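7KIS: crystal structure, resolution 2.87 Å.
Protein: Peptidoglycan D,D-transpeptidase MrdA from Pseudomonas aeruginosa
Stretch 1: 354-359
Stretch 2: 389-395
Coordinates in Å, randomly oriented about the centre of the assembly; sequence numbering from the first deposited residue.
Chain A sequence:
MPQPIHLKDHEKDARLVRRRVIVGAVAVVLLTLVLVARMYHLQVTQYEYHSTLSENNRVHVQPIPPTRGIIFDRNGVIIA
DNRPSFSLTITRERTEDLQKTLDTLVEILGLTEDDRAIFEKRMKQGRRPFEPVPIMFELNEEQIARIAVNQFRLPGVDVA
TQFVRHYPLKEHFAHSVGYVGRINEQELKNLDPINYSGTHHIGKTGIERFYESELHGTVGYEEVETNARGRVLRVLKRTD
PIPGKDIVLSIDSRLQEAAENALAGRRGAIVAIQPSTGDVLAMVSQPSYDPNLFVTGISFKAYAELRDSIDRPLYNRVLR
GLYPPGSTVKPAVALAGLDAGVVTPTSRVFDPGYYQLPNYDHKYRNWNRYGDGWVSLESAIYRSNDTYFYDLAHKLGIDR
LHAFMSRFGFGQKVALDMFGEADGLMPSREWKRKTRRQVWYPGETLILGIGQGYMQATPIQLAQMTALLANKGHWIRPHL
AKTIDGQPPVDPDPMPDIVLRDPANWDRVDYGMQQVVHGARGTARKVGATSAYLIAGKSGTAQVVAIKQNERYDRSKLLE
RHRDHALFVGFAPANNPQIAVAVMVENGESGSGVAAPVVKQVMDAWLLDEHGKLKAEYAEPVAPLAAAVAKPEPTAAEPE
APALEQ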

# COMPACT_ATOMS: atom_id res chain seq x y z
N TYR A 354 -3.95 -12.62 29.37
CA TYR A 354 -4.63 -11.34 29.52
C TYR A 354 -3.63 -10.33 30.04
O TYR A 354 -2.53 -10.68 30.48
N TYR A 355 -4.02 -9.06 30.00
CA TYR A 355 -3.22 -7.98 30.56
C TYR A 355 -4.13 -6.99 31.27
O TYR A 355 -5.20 -6.64 30.77
N GLN A 356 -3.69 -6.54 32.45
CA GLN A 356 -4.41 -5.54 33.23
C GLN A 356 -3.47 -4.37 33.50
O GLN A 356 -2.33 -4.57 33.92
N LEU A 357 -3.96 -3.15 33.26
CA LEU A 357 -3.19 -1.99 33.66
C LEU A 357 -3.27 -1.84 35.18
O LEU A 357 -4.25 -2.26 35.80
N PRO A 358 -2.23 -1.28 35.82
CA PRO A 358 -2.16 -1.35 37.29
C PRO A 358 -3.25 -0.62 38.06
O PRO A 358 -3.18 -0.55 39.29
N ASN A 359 -4.33 -0.21 37.39
CA ASN A 359 -5.41 0.52 38.05
C ASN A 359 -6.67 -0.33 38.08
O ASN A 359 -7.21 -0.64 39.15
N PHE A 389 2.40 -6.54 23.57
CA PHE A 389 2.21 -5.21 23.01
C PHE A 389 1.18 -4.40 23.78
O PHE A 389 1.21 -3.17 23.72
N TYR A 390 0.27 -5.06 24.50
CA TYR A 390 -0.50 -4.37 25.53
C TYR A 390 0.44 -3.73 26.55
O TYR A 390 0.30 -2.55 26.90
N ASP A 391 1.41 -4.51 27.04
CA ASP A 391 2.36 -4.01 28.02
C ASP A 391 3.31 -2.98 27.41
O ASP A 391 3.66 -1.99 28.07
N LEU A 392 3.72 -3.19 26.16
CA LEU A 392 4.63 -2.25 25.51
C LEU A 392 3.96 -0.90 25.30
O LEU A 392 4.55 0.15 25.58
N ALA A 393 2.73 -0.91 24.78
CA ALA A 393 2.02 0.34 24.53
C ALA A 393 1.76 1.10 25.83
O ALA A 393 1.71 2.34 25.83
N HIS A 394 1.56 0.38 26.93
CA HIS A 394 1.32 1.04 28.21
C HIS A 394 2.55 1.81 28.67
O HIS A 394 2.47 3.01 28.96
N LYS A 395 3.70 1.13 28.74
CA LYS A 395 4.93 1.77 29.21
C LYS A 395 5.45 2.82 28.24
O LYS A 395 6.35 3.59 28.61

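Stretch 1 packs against one side of the helix 389-395, and a single tyrosine makes most of the contact. Y354 opens the stretch with its CA-to-CB bond directed away from the helix (chi1 p, 50°), and its side chain makes no contact with it. The next residue, Y355, points toward the helix. Its t rotamer (chi1 174°) lays the ring along the helix surface, so that one face covers the backbone at Y390 C and D391 CA. At the near end of the ring, Y355 CD1 lies 3.7 Å from Y390 CB, an apolar contact; Y390 also points toward stretch 1, in the m rotamer. Further along, Y355 CE2 approaches D391 OD1 at 3.7 Å, while D391 OD2 is held within the helix by a salt bridge to K395 NZ, at a very short 2.4 Å. The hydroxyl reaches H394, with Y355 OH 3.2 Å from H394 CD2, a close contact but not a hydrogen bond. Q356 is out of reach. L357 (chi1 p) then sets its CB over one face of the H394 imidazole, 4.0 Å from H394 CE1, and P358 CD meets H394 NE2 at 3.4 Å. H394, in the t rotamer, thus touches three residues of stretch 1. N359, poorly ordered, makes no contact. No hydrogen bond or salt bridge joins the stretches; the contacts between them are van der Waals packing.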

# COMPACT_ATOMS: atom_id res chain seq x y z
CB TYR A 354 -5.83 -11.46 30.47
CG TYR A 354 -5.49 -12.13 31.78
CD1 TYR A 354 -5.69 -13.49 31.96
CD2 TYR A 354 -4.97 -11.39 32.84
CE1 TYR A 354 -5.38 -14.10 33.16
CE2 TYR A 354 -4.66 -12.00 34.04
CZ TYR A 354 -4.86 -13.36 34.20
OH TYR A 354 -4.55 -13.97 35.39
CB TYR A 355 -2.41 -7.24 29.48
CG TYR A 355 -1.69 -6.02 30.01
CD1 TYR A 355 -2.20 -4.74 29.80
CD2 TYR A 355 -0.51 -6.15 30.74
CE1 TYR A 355 -1.55 -3.63 30.29
CE2 TYR A 355 0.14 -5.03 31.23
CZ TYR A 355 -0.38 -3.78 31.01
OH TYR A 355 0.27 -2.67 31.49
CB GLN A 356 -4.90 -6.11 34.56
CG GLN A 356 -5.89 -7.25 34.44
CD GLN A 356 -6.19 -7.89 35.78
OE1 GLN A 356 -5.28 -8.30 36.51
NE2 GLN A 356 -7.47 -7.97 36.13
CB LEU A 357 -3.70 -0.73 32.96
CG LEU A 357 -5.18 -0.34 33.02
CD1 LEU A 357 -5.41 0.65 34.14
CD2 LEU A 357 -5.61 0.25 31.69
CB PRO A 358 -0.79 -0.71 37.59
CG PRO A 358 -0.02 -0.81 36.32
CD PRO A 358 -1.04 -0.66 35.23
CB ASN A 359 -5.70 1.86 37.35
CG ASN A 359 -4.81 3.00 37.83
OD1 ASN A 359 -3.64 2.81 38.16
ND2 ASN A 359 -5.37 4.21 37.85
CB PHE A 389 1.82 -5.32 21.53
CG PHE A 389 2.87 -5.97 20.68
CD1 PHE A 389 2.90 -7.34 20.51
CD2 PHE A 389 3.86 -5.21 20.08
CE1 PHE A 389 3.87 -7.95 19.74
CE2 PHE A 389 4.84 -5.80 19.31
CZ PHE A 389 4.85 -7.18 19.14
CB TYR A 390 -1.45 -5.35 26.23
CG TYR A 390 -2.66 -5.76 25.43
CD1 TYR A 390 -3.22 -4.93 24.47
CD2 TYR A 390 -3.26 -7.00 25.65
CE1 TYR A 390 -4.33 -5.31 23.75
CE2 TYR A 390 -4.37 -7.39 24.94
CZ TYR A 390 -4.91 -6.55 23.99
OH TYR A 390 -6.02 -6.95 23.27
CB ASP A 391 3.15 -5.18 28.61
CG ASP A 391 4.19 -4.74 29.62
OD1 ASP A 391 3.82 -4.47 30.78
OD2 ASP A 391 5.38 -4.68 29.25
CB LEU A 392 5.13 -2.83 24.19
CG LEU A 392 6.30 -2.12 23.49
CD1 LEU A 392 7.19 -3.13 22.79
CD2 LEU A 392 5.80 -1.07 22.50
CB ALA A 393 0.71 0.08 23.80
CB HIS A 394 0.91 -0.00 29.26
CG HIS A 394 0.42 0.60 30.54
ND1 HIS A 394 -0.64 1.48 30.59
CD2 HIS A 394 0.84 0.44 31.82
CE1 HIS A 394 -0.85 1.84 31.84
NE2 HIS A 394 0.03 1.23 32.61
CB LYS A 395 6.01 0.72 29.45
CG LYS A 395 5.65 -0.30 30.51
CD LYS A 395 6.88 -1.02 31.02
CE LYS A 395 7.27 -2.18 30.11
NZ LYS A 395 6.85 -3.48 30.69